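Matching sites in terminal oxygenase component of carbazole from Janthinobacterium sp., a protein that forms the oxygenase part of carbazole 1,9a-dioxygenase and dioxygenates carbazole at its angular C-9a and adjacent C-1 positions (PDB 7BUG (chain A, 1.60 Å), residues Pro267-Val272 and Phe283-Pro288), and in its relative 2-oxo-1,2-dihydroquinoline 8-monooxygenase, oxygenase component from Pseudomonas putida (PDB 1Z03 (chain B, 1.80 Å), residues Pro299-Val304 and Tyr315-Pro320). Both blocks share one frame: the second was fitted to the first on N, CA, C and O of the twelve residues, RMSD 0.43 Å. Numbering follows each deposited sequence.

Structure 1 (7BUG).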
loop_
_atom_site.group_PDB
_atom_site.type_symbol
_atom_site.label_atom_id
_atom_site.label_comp_id
_atom_site.label_asym_id
_atom_site.label_seq_id
_atom_site.Cartn_x
_atom_site.Cartn_y
_atom_site.Cartn_z
ATOM N N PRO A 267 2.144 27.866 -15.168
ATOM C CA PRO A 267 2.530 26.952 -14.077
ATOM C C PRO A 267 3.134 25.582 -14.460
ATOM O O PRO A 267 3.484 24.798 -13.573
ATOM C CB PRO A 267 1.182 26.676 -13.382
ATOM C CG PRO A 267 0.191 26.720 -14.554
ATOM C CD PRO A 267 0.696 27.844 -15.419
ATOM N N GLY A 268 3.243 25.308 -15.741
ATOM C CA GLY A 268 3.815 24.040 -16.226
ATOM C C GLY A 268 3.199 23.672 -17.558
ATOM O O GLY A 268 2.434 22.671 -17.676
ATOM N N VAL A 269 3.518 24.461 -18.578
ATOM C CA VAL A 269 2.939 24.285 -19.920
ATOM C C VAL A 269 4.043 24.561 -20.929
ATOM O O VAL A 269 4.734 25.611 -20.868
ATOM C CB VAL A 269 1.674 25.116 -20.193
ATOM C CG1 VAL A 269 1.837 26.563 -19.835
ATOM C CG2 VAL A 269 1.253 25.015 -21.626
ATOM N N LEU A 270 4.209 23.602 -21.829
ATOM C CA LEU A 270 5.220 23.620 -22.904
ATOM C C LEU A 270 4.563 24.111 -24.196
ATOM O O LEU A 270 3.440 23.698 -24.556
ATOM C CB LEU A 270 5.751 22.199 -23.090
ATOM C CG LEU A 270 6.919 22.019 -24.066
ATOM C CD1 LEU A 270 8.228 22.456 -23.421
ATOM C CD2 LEU A 270 7.027 20.573 -24.530
ATOM N N LYS A 271 5.301 24.937 -24.935
ATOM C CA LYS A 271 4.953 25.359 -26.303
ATOM C C LYS A 271 6.071 24.939 -27.244
ATOM O O LYS A 271 7.238 25.270 -26.994
ATOM C CB LYS A 271 4.752 26.867 -26.340
ATOM C CG LYS A 271 4.449 27.388 -27.739
ATOM C CD LYS A 271 4.273 28.881 -27.790
ATOM C CE LYS A 271 4.212 29.395 -29.202
ATOM N NZ LYS A 271 4.002 30.859 -29.243
ATOM N N VAL A 272 5.683 24.224 -28.294
ATOM C CA VAL A 272 6.652 23.798 -29.338
ATOM C C VAL A 272 6.123 24.270 -30.683
ATOM O O VAL A 272 4.996 23.913 -31.058
ATOM C CB VAL A 272 6.855 22.279 -29.356
ATOM C CG1 VAL A 272 7.915 21.885 -30.392
ATOM C CG2 VAL A 272 7.168 21.709 -27.993
ATOM N N PHE A 283 0.835 22.816 -27.624
ATOM C CA PHE A 283 0.853 23.349 -26.243
ATOM C C PHE A 283 0.419 22.211 -25.328
ATOM O O PHE A 283 -0.655 21.628 -25.531
ATOM C CB PHE A 283 -0.097 24.536 -26.089
ATOM C CG PHE A 283 -0.093 25.622 -27.142
ATOM C CD1 PHE A 283 -0.929 25.542 -28.256
ATOM C CD2 PHE A 283 0.697 26.758 -27.000
ATOM C CE1 PHE A 283 -0.977 26.578 -29.185
ATOM C CE2 PHE A 283 0.625 27.795 -27.923
ATOM C CZ PHE A 283 -0.235 27.714 -28.990
ATOM N N GLU A 284 1.237 21.862 -24.339
ATOM C CA GLU A 284 0.856 20.744 -23.476
ATOM C C GLU A 284 1.137 21.126 -22.016
ATOM O O GLU A 284 2.210 21.635 -21.663
ATOM C CB GLU A 284 1.510 19.427 -23.924
ATOM C CG GLU A 284 2.992 19.446 -23.901
ATOM C CD GLU A 284 3.585 18.076 -24.282
ATOM O OE1 GLU A 284 2.954 17.422 -25.155
ATOM O OE2 GLU A 284 4.558 17.656 -23.670
ATOM N N TRP A 285 0.157 20.814 -21.186
ATOM C CA TRP A 285 0.229 21.041 -19.734
ATOM C C TRP A 285 0.509 19.711 -19.032
ATOM O O TRP A 285 -0.010 18.656 -19.492
ATOM C CB TRP A 285 -1.075 21.612 -19.207
ATOM C CG TRP A 285 -1.333 23.068 -19.462
ATOM C CD1 TRP A 285 -1.267 24.017 -18.495
ATOM C CD2 TRP A 285 -1.762 23.746 -20.663
ATOM N NE1 TRP A 285 -1.652 25.238 -18.980
ATOM C CE2 TRP A 285 -1.943 25.106 -20.313
ATOM C CE3 TRP A 285 -2.024 23.347 -21.979
ATOM C CZ2 TRP A 285 -2.360 26.059 -21.239
ATOM C CZ3 TRP A 285 -2.465 24.304 -22.884
ATOM C CH2 TRP A 285 -2.613 25.633 -22.504
ATOM N N TYR A 286 1.122 19.824 -17.875
ATOM C CA TYR A 286 1.361 18.740 -16.920
ATOM C C TYR A 286 0.752 19.175 -15.599
ATOM O O TYR A 286 1.411 19.857 -14.779
ATOM C CB TYR A 286 2.843 18.456 -16.847
ATOM C CG TYR A 286 3.560 18.561 -18.164
ATOM C CD1 TYR A 286 3.543 17.526 -19.104
ATOM C CD2 TYR A 286 4.196 19.737 -18.511
ATOM C CE1 TYR A 286 4.222 17.657 -20.306
ATOM C CE2 TYR A 286 4.856 19.880 -19.718
ATOM C CZ TYR A 286 4.873 18.836 -20.622
ATOM O OH TYR A 286 5.582 19.108 -21.791
ATOM N N VAL A 287 -0.488 18.812 -15.423
ATOM C CA VAL A 287 -1.309 19.389 -14.328
ATOM C C VAL A 287 -1.239 18.478 -13.109
ATOM O O VAL A 287 -1.665 17.311 -13.160
ATOM C CB VAL A 287 -2.750 19.575 -14.799
ATOM C CG1 VAL A 287 -3.586 20.163 -13.687
ATOM C CG2 VAL A 287 -2.783 20.421 -16.053
ATOM N N PRO A 288 -0.824 19.001 -11.939
ATOM C CA PRO A 288 -0.715 18.172 -10.755
ATOM C C PRO A 288 -2.093 17.743 -10.251
ATOM O O PRO A 288 -2.999 18.577 -10.008
ATOM C CB PRO A 288 -0.045 19.067 -9.686
ATOM C CG PRO A 288 0.434 20.259 -10.444
ATOM C CD PRO A 288 -0.442 20.380 -11.670
HETATM O O HOH W 1 1.689 22.421 -13.656
HETATM O O HOH W 2 0.284 22.794 -15.654
#

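Structure 2 (1Z03). With OCH (quinolin-2(1H)-one), chain C.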
loop_
_atom_site.group_PDB
_atom_site.type_symbol
_atom_site.label_atom_id
_atom_site.label_comp_id
_atom_site.label_asym_id
_atom_site.label_seq_id
_atom_site.Cartn_x
_atom_site.Cartn_y
_atom_site.Cartn_z
ATOM N N PRO B 299 2.308 27.715 -14.879
ATOM C CA PRO B 299 2.676 26.681 -13.900
ATOM C C PRO B 299 3.378 25.445 -14.473
ATOM O O PRO B 299 3.562 24.448 -13.765
ATOM C CB PRO B 299 1.338 26.320 -13.271
ATOM C CG PRO B 299 0.395 26.444 -14.435
ATOM C CD PRO B 299 0.847 27.743 -15.086
ATOM N N GLY B 300 3.769 25.515 -15.744
ATOM C CA GLY B 300 4.430 24.391 -16.388
ATOM C C GLY B 300 3.738 24.080 -17.704
ATOM O O GLY B 300 3.217 22.974 -17.915
ATOM N N VAL B 301 3.727 25.073 -18.591
ATOM C CA VAL B 301 3.090 24.938 -19.895
ATOM C C VAL B 301 4.135 24.981 -20.999
ATOM O O VAL B 301 4.898 25.948 -21.109
ATOM C CB VAL B 301 2.086 26.074 -20.147
ATOM C CG1 VAL B 301 1.188 25.706 -21.323
ATOM C CG2 VAL B 301 1.279 26.350 -18.900
ATOM N N LEU B 302 4.155 23.933 -21.816
ATOM C CA LEU B 302 5.097 23.818 -22.923
ATOM C C LEU B 302 4.488 24.304 -24.220
ATOM O O LEU B 302 3.312 24.070 -24.487
ATOM C CB LEU B 302 5.522 22.358 -23.126
ATOM C CG LEU B 302 6.349 22.043 -24.383
ATOM C CD1 LEU B 302 7.810 22.432 -24.155
ATOM C CD2 LEU B 302 6.256 20.563 -24.707
ATOM N N MET B 303 5.296 24.991 -25.016
ATOM C CA MET B 303 4.868 25.457 -26.326
ATOM C C MET B 303 5.916 24.976 -27.320
ATOM O O MET B 303 7.117 25.154 -27.112
ATOM C CB MET B 303 4.762 26.982 -26.407
ATOM C CG MET B 303 4.537 27.458 -27.850
ATOM S SD MET B 303 4.108 29.206 -28.035
ATOM C CE MET B 303 5.605 29.983 -27.401
ATOM N N VAL B 304 5.459 24.334 -28.385
ATOM C CA VAL B 304 6.364 23.846 -29.413
ATOM C C VAL B 304 5.961 24.540 -30.705
ATOM O O VAL B 304 5.060 24.083 -31.409
ATOM C CB VAL B 304 6.251 22.315 -29.594
ATOM C CG1 VAL B 304 7.436 21.797 -30.416
ATOM C CG2 VAL B 304 6.207 21.638 -28.239
ATOM N N TYR B 315 0.795 22.510 -27.634
ATOM C CA TYR B 315 0.862 22.943 -26.244
ATOM C C TYR B 315 0.640 21.727 -25.354
ATOM O O TYR B 315 -0.172 20.858 -25.670
ATOM C CB TYR B 315 -0.225 23.982 -25.931
ATOM C CG TYR B 315 -0.050 25.321 -26.612
ATOM C CD1 TYR B 315 -0.962 25.762 -27.570
ATOM C CD2 TYR B 315 1.035 26.148 -26.303
ATOM C CE1 TYR B 315 -0.800 26.994 -28.207
ATOM C CE2 TYR B 315 1.206 27.383 -26.936
ATOM C CZ TYR B 315 0.287 27.798 -27.885
ATOM O OH TYR B 315 0.462 29.011 -28.517
ATOM N N GLU B 316 1.367 21.661 -24.246
ATOM C CA GLU B 316 1.200 20.562 -23.309
ATOM C C GLU B 316 1.145 21.099 -21.888
ATOM O O GLU B 316 1.787 22.101 -21.571
ATOM C CB GLU B 316 2.347 19.553 -23.422
ATOM C CG GLU B 316 2.519 18.936 -24.810
ATOM C CD GLU B 316 3.436 17.730 -24.801
ATOM O OE1 GLU B 316 4.250 17.597 -23.865
ATOM O OE2 GLU B 316 3.361 16.918 -25.740
ATOM N N TRP B 317 0.339 20.446 -21.054
ATOM C CA TRP B 317 0.205 20.803 -19.647
ATOM C C TRP B 317 0.419 19.504 -18.893
ATOM O O TRP B 317 0.221 18.425 -19.448
ATOM C CB TRP B 317 -1.195 21.316 -19.327
ATOM C CG TRP B 317 -1.451 22.749 -19.690
ATOM C CD1 TRP B 317 -1.374 23.832 -18.860
ATOM C CD2 TRP B 317 -1.921 23.238 -20.950
ATOM N NE1 TRP B 317 -1.782 24.968 -19.524
ATOM C CE2 TRP B 317 -2.122 24.631 -20.809
ATOM C CE3 TRP B 317 -2.196 22.636 -22.184
ATOM C CZ2 TRP B 317 -2.591 25.432 -21.860
ATOM C CZ3 TRP B 317 -2.664 23.434 -23.229
ATOM C CH2 TRP B 317 -2.858 24.816 -23.057
ATOM N N TYR B 318 0.825 19.621 -17.638
ATOM C CA TYR B 318 1.063 18.474 -16.770
ATOM C C TYR B 318 0.476 18.961 -15.456
ATOM O O TYR B 318 1.188 19.380 -14.539
ATOM C CB TYR B 318 2.564 18.219 -16.654
ATOM C CG TYR B 318 3.268 18.325 -17.990
ATOM C CD1 TYR B 318 3.696 19.563 -18.480
ATOM C CD2 TYR B 318 3.446 17.200 -18.796
ATOM C CE1 TYR B 318 4.281 19.677 -19.742
ATOM C CE2 TYR B 318 4.028 17.305 -20.061
ATOM C CZ TYR B 318 4.445 18.544 -20.520
ATOM O OH TYR B 318 5.064 18.628 -21.744
ATOM N N VAL B 319 -0.851 18.920 -15.396
ATOM C CA VAL B 319 -1.603 19.402 -14.254
ATOM C C VAL B 319 -1.548 18.470 -13.057
ATOM O O VAL B 319 -1.954 17.305 -13.132
ATOM C CB VAL B 319 -3.070 19.633 -14.647
ATOM C CG1 VAL B 319 -3.802 20.313 -13.518
ATOM C CG2 VAL B 319 -3.143 20.475 -15.932
ATOM N N PRO B 320 -1.037 18.970 -11.927
ATOM C CA PRO B 320 -0.990 18.067 -10.783
ATOM C C PRO B 320 -2.381 17.726 -10.286
ATOM O O PRO B 320 -3.259 18.591 -10.229
ATOM C CB PRO B 320 -0.140 18.827 -9.756
ATOM C CG PRO B 320 -0.204 20.255 -10.190
ATOM C CD PRO B 320 -0.301 20.224 -11.677
HETATM O O1 OCH C . 12.160 19.078 -27.678
HETATM N N2 OCH C . 9.858 18.778 -27.542
HETATM C C3 OCH C . 8.606 18.435 -28.115
HETATM C C4 OCH C . 7.394 18.466 -27.330
HETATM C C5 OCH C . 6.197 18.111 -27.951
HETATM C C6 OCH C . 6.171 17.722 -29.327
HETATM C C7 OCH C . 7.339 17.693 -30.087
HETATM C C8 OCH C . 8.571 18.037 -29.519
HETATM C C9 OCH C . 9.840 18.012 -30.308
HETATM C C10 OCH C . 11.014 18.340 -29.749
HETATM C C1 OCH C . 11.122 18.767 -28.263
HETATM O O HOH W 3 1.742 22.242 -13.910
HETATM O O HOH W 4 0.957 22.227 -16.624
#

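Structure 1 (7BUG)
An antiparallel beta hairpin, strands 269-273 and 281-288, holds this contact in the sheet of the catalytic domain, close to the iron site of H183, H187 and D333. K271 and F283 form a non-hydrogen-bonded pair. K271 CG is anti to the backbone N (chi1 177°), and the extended chain runs alongside the ring. CG lies 3.8 Å from F283 CE2, and CD touches the same carbon. K271 NZ is hydrogen-bonded to P151 O. On the same face V269 packs over the five-membered ring of W285. L270 and E284 pair through backbone bonds, L270 N to E284 O at 2.8 Å and E284 N to L270 O at 2.9 Å. On their face Y286 OH donates a hydrogen bond to E284 OE2. Water 1 sits between P267 O and Y286 O.

Structure 2 (1Z03)
An antiparallel beta hairpin, strands 301-305 and 313-320, pairs M303 with Y315 as non-hydrogen-bonded neighbours. M303 CG is anti to the backbone N (chi1 171°), and the chain runs alongside the ring before it bends at chi3 (63°). CG lies 3.5 Å from Y315 CE2, and SD touches the same carbon. Y315 OH is hydrogen-bonded to P189 O. On the same face V301 packs over the five-membered ring of W317. L302 and E316 pair through backbone bonds, L302 N to E316 O at 3.0 Å and E316 N to L302 O at 3.1 Å. On their face Y318 OH donates a hydrogen bond to E316 OE1. Water 3 sits between P299 O and Y318 O. The bound quinolin-2(1H)-one touches L302, V304 and E316.

What differs
Both sites are the same antiparallel hairpin. The backbone bonds between L270(A) and E284(A) recur between L302(B) and E316(B), and the tyrosine-glutamate bond of Y286(A) and E284(A) recurs in Y318(B) and E316(B). Water 1 and water 3 share one place. The comparable CA atoms coincide within the error, save those of G268(A) and G300(B), which stand 0.7 Å apart. At the first exchange, K271(A) against M303(B), the chains start alike. Their CG atoms are 0.2 Å apart after superposition, and CD of K271(A) and SD of M303(B) lie 0.4 Å apart. The touch of CG on the neighbouring ring is kept. Beyond this they part: NZ of K271(A), bonded to P151(A) O, has no counterpart in M303(B), while CE of M303(B) has none in K271(A). A probably cationic end stands against an uncharged thioether. At the second exchange, F283(A) against Y315(B), the CB atoms coincide. Chi1 is -46° in F283(A) and -68° in Y315(B), and the ring is displaced, with the CZ atoms 1.2 Å apart. CB still touches L270(A) O or L302(B) O. The phenol OH of Y315(B) is hydrogen-bonded to P189(B) O. Quinolin-2(1H)-one touches L302(B), V304(B) and E316(B); structure 1 has di(hydroxyethyl)ether there, wholly or in part.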